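Local coordinates for B-agarase (Saccharophagus degradans, PDB 4BQ2), which hydrolyses the beta-1,4 linkages of agarose as a family 50 glycoside hydrolase, working in the exo manner on its polysaccharide substrate, at residues S295-Y300 against G373-F378; D301-T306 against T333-S338. One frame throughout, in Å; residues are numbered along the deposited sequence.

Interaction 1 of 2, residues S295-Y300 against G373-F378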
loop_
_atom_site.group_PDB
_atom_site.type_symbol
_atom_site.label_atom_id
_atom_site.label_comp_id
_atom_site.label_asym_id
_atom_site.label_seq_id
_atom_site.Cartn_x
_atom_site.Cartn_y
_atom_site.Cartn_z
ATOM N N SER A 295 -6.820 0.504 15.030
ATOM C CA SER A 295 -7.718 -0.441 15.698
ATOM C C SER A 295 -7.892 -1.710 14.875
ATOM O O SER A 295 -7.714 -1.682 13.650
ATOM C CB SER A 295 -9.077 0.212 16.001
ATOM O OG SER A 295 -9.898 0.272 14.829
ATOM N N THR A 296 -8.233 -2.814 15.561
ATOM C CA THR A 296 -8.405 -4.153 14.957
ATOM C C THR A 296 -9.741 -4.743 15.411
ATOM O O THR A 296 -10.125 -4.527 16.566
ATOM C CB THR A 296 -7.223 -5.093 15.326
ATOM O OG1 THR A 296 -7.306 -6.310 14.572
ATOM C CG2 THR A 296 -7.082 -5.362 16.880
ATOM N N MET A 297 -10.469 -5.439 14.518
ATOM C CA MET A 297 -11.800 -5.945 14.876
ATOM C C MET A 297 -11.722 -6.984 16.013
ATOM O O MET A 297 -10.952 -7.943 15.918
ATOM C CB MET A 297 -12.549 -6.530 13.649
ATOM C CG MET A 297 -12.909 -5.549 12.522
ATOM S SD MET A 297 -13.912 -4.129 13.014
ATOM C CE MET A 297 -14.691 -3.745 11.451
ATOM N N THR A 298 -12.497 -6.769 17.082
ATOM C CA THR A 298 -12.515 -7.702 18.221
ATOM C C THR A 298 -13.388 -8.941 18.038
ATOM O O THR A 298 -13.218 -9.955 18.749
ATOM C CB THR A 298 -12.971 -7.035 19.529
ATOM O OG1 THR A 298 -14.328 -6.611 19.392
ATOM C CG2 THR A 298 -12.076 -5.845 19.905
ATOM N N GLY A 299 -14.334 -8.862 17.110
ATOM C CA GLY A 299 -15.299 -9.920 16.926
ATOM C C GLY A 299 -16.597 -9.660 17.664
ATOM O O GLY A 299 -17.523 -10.472 17.572
ATOM N N TYR A 300 -16.682 -8.545 18.392
ATOM C CA TYR A 300 -17.954 -8.154 19.006
ATOM C C TYR A 300 -18.732 -7.099 18.199
ATOM O O TYR A 300 -18.168 -6.393 17.334
ATOM C CB TYR A 300 -17.737 -7.718 20.455
ATOM C CG TYR A 300 -17.228 -8.848 21.339
ATOM C CD1 TYR A 300 -15.879 -9.190 21.347
ATOM C CD2 TYR A 300 -18.107 -9.592 22.141
ATOM C CE1 TYR A 300 -15.404 -10.223 22.141
ATOM C CE2 TYR A 300 -17.643 -10.629 22.933
ATOM C CZ TYR A 300 -16.284 -10.935 22.930
ATOM O OH TYR A 300 -15.787 -11.956 23.707
ATOM N N GLY A 373 -18.293 -3.351 13.303
ATOM C CA GLY A 373 -17.977 -3.988 14.561
ATOM C C GLY A 373 -17.139 -3.187 15.515
ATOM O O GLY A 373 -16.584 -2.111 15.177
ATOM N N GLU A 374 -17.077 -3.714 16.728
ATOM C CA GLU A 374 -16.200 -3.181 17.744
ATOM C C GLU A 374 -14.745 -3.468 17.337
ATOM O O GLU A 374 -14.428 -4.507 16.732
ATOM C CB GLU A 374 -16.553 -3.789 19.107
ATOM C CG GLU A 374 -15.578 -3.453 20.233
ATOM C CD GLU A 374 -15.758 -4.364 21.435
ATOM O OE1 GLU A 374 -15.123 -5.453 21.462
ATOM O OE2 GLU A 374 -16.525 -3.982 22.350
ATOM N N ALA A 375 -13.878 -2.495 17.605
ATOM C CA ALA A 375 -12.454 -2.649 17.366
ATOM C C ALA A 375 -11.689 -2.140 18.603
ATOM O O ALA A 375 -12.269 -1.453 19.454
ATOM C CB ALA A 375 -12.060 -1.922 16.080
ATOM N N TYR A 376 -10.429 -2.529 18.761
ATOM C CA TYR A 376 -9.645 -2.020 19.879
ATOM C C TYR A 376 -8.299 -1.560 19.360
ATOM O O TYR A 376 -7.708 -2.211 18.494
ATOM C CB TYR A 376 -9.476 -3.073 20.994
ATOM C CG TYR A 376 -8.845 -2.541 22.284
ATOM C CD1 TYR A 376 -9.615 -1.836 23.204
ATOM C CD2 TYR A 376 -7.492 -2.745 22.569
ATOM C CE1 TYR A 376 -9.074 -1.347 24.385
ATOM C CE2 TYR A 376 -6.928 -2.253 23.745
ATOM C CZ TYR A 376 -7.741 -1.560 24.658
ATOM O OH TYR A 376 -7.232 -1.048 25.840
ATOM N N SER A 377 -7.849 -0.404 19.846
ATOM C CA SER A 377 -6.529 0.114 19.502
ATOM C C SER A 377 -5.536 -0.146 20.630
ATOM O O SER A 377 -5.475 0.608 21.617
ATOM C CB SER A 377 -6.582 1.625 19.172
ATOM O OG SER A 377 -5.248 2.058 18.898
ATOM N N PHE A 378 -4.760 -1.213 20.486
ATOM C CA PHE A 378 -3.694 -1.509 21.434
ATOM C C PHE A 378 -2.622 -0.399 21.460
ATOM O O PHE A 378 -2.114 -0.043 22.533
ATOM C CB PHE A 378 -3.082 -2.873 21.142
ATOM C CG PHE A 378 -3.990 -4.010 21.511
ATOM C CD1 PHE A 378 -4.036 -4.479 22.832
ATOM C CD2 PHE A 378 -4.812 -4.602 20.550
ATOM C CE1 PHE A 378 -4.899 -5.530 23.168
ATOM C CE2 PHE A 378 -5.662 -5.648 20.888
ATOM C CZ PHE A 378 -5.705 -6.102 22.193
HETATM O O HOH W 1 -15.828 -6.769 15.727
#
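Glu-374 and Thr-298 meet where strand 296-301 is interrupted, and they show how side chain and water can support a break in strand pairing. In the tightly paired half, Thr-296 and Tyr-376 form a hydrogen-bonded pair, with Thr-296 N reaching Tyr-376 O and Tyr-376 N reaching Thr-296 O at 3.0 Å each. Next to it Met-297 and Ala-375 form a non-hydrogen-bonded pair whose CA atoms approach to 4.2 Å; Ala-375 CB lies 3.3 Å from Ser-295 OG, which is hydrogen-bonded to Asn-360 ND2, and the Met-297 chain, bent at chi2, lays SD 4.2 Å from the same methyl.

After Thr-298 N bonds Glu-374 O, the strand is broken at Gly-299, and pairing resumes with Glu-374 N donating to Tyr-300 O at 3.0 Å. One water bridges the break, accepting from Gly-299 N and donating to both Tyr-300 O and Glu-374 O. The Glu-374 side chain packs beside it. Thr-298 turns OG1 between its backbone N and carbonyl carbon (chi1 64°), from where it donates to the anti side of Glu-374 OE1 at 2.5 Å while accepting from Tyr-300 N, an ST turn. Glu-374 OE1 also lies 3.6 Å from CB of the partly exposed Tyr-300, the carboxylate running alongside the ring with the planes 41° apart.

Strand 373-376 is flanked on its other edge by strand 359-362, through backbone bonds from Gly-373 to Arg-362 and from Ala-375 to Asn-360. Just past it, Ser-377 caps helix 378-387, its OG bonded to Ser-380 N and to Ser-294 OG.

Interaction 2 of 2, residues D301-T306 against T333-S338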
loop_
_atom_site.group_PDB
_atom_site.type_symbol
_atom_site.label_atom_id
_atom_site.label_comp_id
_atom_site.label_asym_id
_atom_site.label_seq_id
_atom_site.Cartn_x
_atom_site.Cartn_y
_atom_site.Cartn_z
ATOM N N ASP A 301 -20.032 -6.990 18.495
ATOM C CA ASP A 301 -20.893 -6.021 17.859
ATOM C C ASP A 301 -21.849 -5.410 18.885
ATOM O O ASP A 301 -22.002 -5.930 19.998
ATOM C CB ASP A 301 -21.629 -6.638 16.654
ATOM C CG ASP A 301 -21.951 -5.608 15.569
ATOM O OD1 ASP A 301 -21.736 -4.382 15.780
ATOM O OD2 ASP A 301 -22.430 -6.025 14.489
ATOM N N TYR A 302 -22.422 -4.272 18.533
ATOM C CA TYR A 302 -23.315 -3.551 19.422
ATOM C C TYR A 302 -24.702 -3.510 18.797
ATOM O O TYR A 302 -24.839 -3.657 17.575
ATOM C CB TYR A 302 -22.819 -2.116 19.647
ATOM C CG TYR A 302 -21.414 -2.002 20.242
ATOM C CD1 TYR A 302 -20.931 -2.946 21.151
ATOM C CD2 TYR A 302 -20.574 -0.934 19.899
ATOM C CE1 TYR A 302 -19.648 -2.839 21.687
ATOM C CE2 TYR A 302 -19.294 -0.832 20.431
ATOM C CZ TYR A 302 -18.845 -1.787 21.331
ATOM O OH TYR A 302 -17.585 -1.679 21.868
ATOM N N ASP A 303 -25.740 -3.347 19.610
ATOM C CA ASP A 303 -27.076 -3.241 19.033
ATOM C C ASP A 303 -27.226 -1.841 18.418
ATOM O O ASP A 303 -26.961 -0.820 19.059
ATOM C CB ASP A 303 -28.177 -3.641 20.031
ATOM C CG ASP A 303 -28.343 -5.177 20.147
ATOM O OD1 ASP A 303 -28.935 -5.801 19.238
ATOM O OD2 ASP A 303 -27.874 -5.771 21.143
ATOM N N GLN A 304 -27.609 -1.835 17.146
ATOM C CA GLN A 304 -27.519 -0.680 16.244
ATOM C C GLN A 304 -28.251 0.581 16.705
ATOM O O GLN A 304 -27.891 1.687 16.281
ATOM C CB GLN A 304 -27.886 -1.067 14.804
ATOM C CG GLN A 304 -26.984 -2.162 14.237
ATOM C CD GLN A 304 -25.516 -1.737 14.139
ATOM O OE1 GLN A 304 -24.655 -2.235 14.873
ATOM N NE2 GLN A 304 -25.229 -0.813 13.236
ATOM N N ALA A 305 -29.239 0.425 17.586
ATOM C CA ALA A 305 -29.970 1.574 18.143
ATOM C C ALA A 305 -29.054 2.488 18.974
ATOM O O ALA A 305 -29.391 3.651 19.264
ATOM C CB ALA A 305 -31.148 1.093 18.991
ATOM N N THR A 306 -27.894 1.955 19.351
ATOM C CA THR A 306 -26.957 2.662 20.203
ATOM C C THR A 306 -25.783 3.219 19.422
ATOM O O THR A 306 -24.957 3.915 19.993
ATOM C CB THR A 306 -26.401 1.770 21.349
ATOM O OG1 THR A 306 -25.510 0.771 20.813
ATOM C CG2 THR A 306 -27.540 1.115 22.134
ATOM N N THR A 333 -24.659 -3.648 25.455
ATOM C CA THR A 333 -25.395 -4.460 24.469
ATOM C C THR A 333 -24.453 -5.366 23.671
ATOM O O THR A 333 -24.874 -6.114 22.791
ATOM C CB THR A 333 -26.177 -3.602 23.458
ATOM O OG1 THR A 333 -25.269 -3.014 22.494
ATOM C CG2 THR A 333 -27.034 -2.529 24.166
ATOM N N ARG A 334 -23.174 -5.304 24.014
ATOM C CA ARG A 334 -22.131 -6.046 23.309
ATOM C C ARG A 334 -22.365 -7.566 23.203
ATOM O O ARG A 334 -22.779 -8.224 24.168
ATOM C CB ARG A 334 -20.826 -5.673 23.971
ATOM C CG ARG A 334 -19.662 -6.615 23.898
ATOM C CD ARG A 334 -18.595 -5.873 24.681
ATOM N NE ARG A 334 -17.290 -5.996 24.064
ATOM C CZ ARG A 334 -16.440 -6.967 24.349
ATOM N NH1 ARG A 334 -16.772 -7.895 25.251
ATOM N NH2 ARG A 334 -15.257 -6.996 23.747
ATOM N N HIS A 335 -22.137 -8.103 22.007
ATOM C CA HIS A 335 -22.416 -9.518 21.703
ATOM C C HIS A 335 -21.444 -10.063 20.668
ATOM O O HIS A 335 -20.910 -9.316 19.830
ATOM C CB HIS A 335 -23.885 -9.752 21.248
ATOM C CG HIS A 335 -24.241 -9.074 19.956
ATOM N ND1 HIS A 335 -24.814 -7.820 19.902
ATOM C CD2 HIS A 335 -24.090 -9.474 18.667
ATOM C CE1 HIS A 335 -25.010 -7.481 18.639
ATOM N NE2 HIS A 335 -24.572 -8.464 17.870
ATOM N N LEU A 336 -21.224 -11.370 20.730
ATOM C CA LEU A 336 -20.338 -12.051 19.809
ATOM C C LEU A 336 -20.925 -12.092 18.404
ATOM O O LEU A 336 -22.073 -12.482 18.205
ATOM C CB LEU A 336 -20.043 -13.465 20.328
ATOM C CG LEU A 336 -18.784 -14.197 19.845
ATOM C CD1 LEU A 336 -17.538 -13.387 20.184
ATOM C CD2 LEU A 336 -18.694 -15.618 20.415
ATOM N N ALA A 337 -20.134 -11.660 17.430
ATOM C CA ALA A 337 -20.502 -11.762 16.019
ATOM C C ALA A 337 -19.487 -12.637 15.278
ATOM O O ALA A 337 -19.821 -13.314 14.312
ATOM C CB ALA A 337 -20.599 -10.377 15.386
ATOM N N SER A 338 -18.245 -12.639 15.750
ATOM C CA SER A 338 -17.241 -13.519 15.178
ATOM C C SER A 338 -16.443 -14.213 16.254
ATOM O O SER A 338 -15.508 -13.624 16.824
ATOM C CB SER A 338 -16.315 -12.775 14.212
ATOM O OG SER A 338 -15.356 -13.671 13.679
#
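Asp-301, Thr-333 and His-335 carry most of this contact, a single antiparallel beta bridge at the edge of a four-stranded sheet. Asp-301 and His-335 form the hydrogen-bonded pair: Asp-301 N gives to His-335 O at 2.8 Å, nearly along the C=O axis, and His-335 N returns a bond of 3.0 Å to Asp-301 O in the carbonyl plane. Arg-334 CA adds a CA-H...O contact to that same oxygen.

The His-335 ring folds back over the bridge because its CG sits between the backbone N and carbonyl carbon (chi1 64°). Asp-301 O therefore lies over one ring face, offset toward the rim, while NE2 comes within 3.7 Å of Asp-301 CB. A weak bond from His-335 ND1 to Thr-333 O, at the ring's edge, would help to fix its rotation. The Asp-301 carboxylate looks elsewhere: OD2 forms a salt bridge with Arg-372, and OD1 bonds Tyr-361 OH as well as Tyr-302 N.

On the other side of the bridge, Tyr-302 brings its ring edge against Arg-334 CB, with CE1 at 3.8 Å. Thr-333 then holds the loop that leaves the strand. Its OG1, which also bonds Ser-330 O of helix 328-332, accepts an almost straight bond from Asp-303 N, 2.9 Å long with an N-H...O angle of 174°.

Both contacts extend the same small antiparallel sheet, in which strand 296-301 runs between 335-336 and 373-376. Interaction 1 is its buried interior, with strand pairing on both sides of a short break and a bridging water; interaction 2 is a partly exposed edge, where one bridge gives way to a threonine-held loop. Their polar chemistry converges on Glu-374: its OE2 forms a salt bridge with Arg-334 NE at 2.8 Å and probably a hydrogen bond with Tyr-302 OH, and Arg-334 also makes a cation-pi contact with the Tyr-300 ring. The carboxylate thus joins the two contacts, and the nearby arginine probably favours its ionised form.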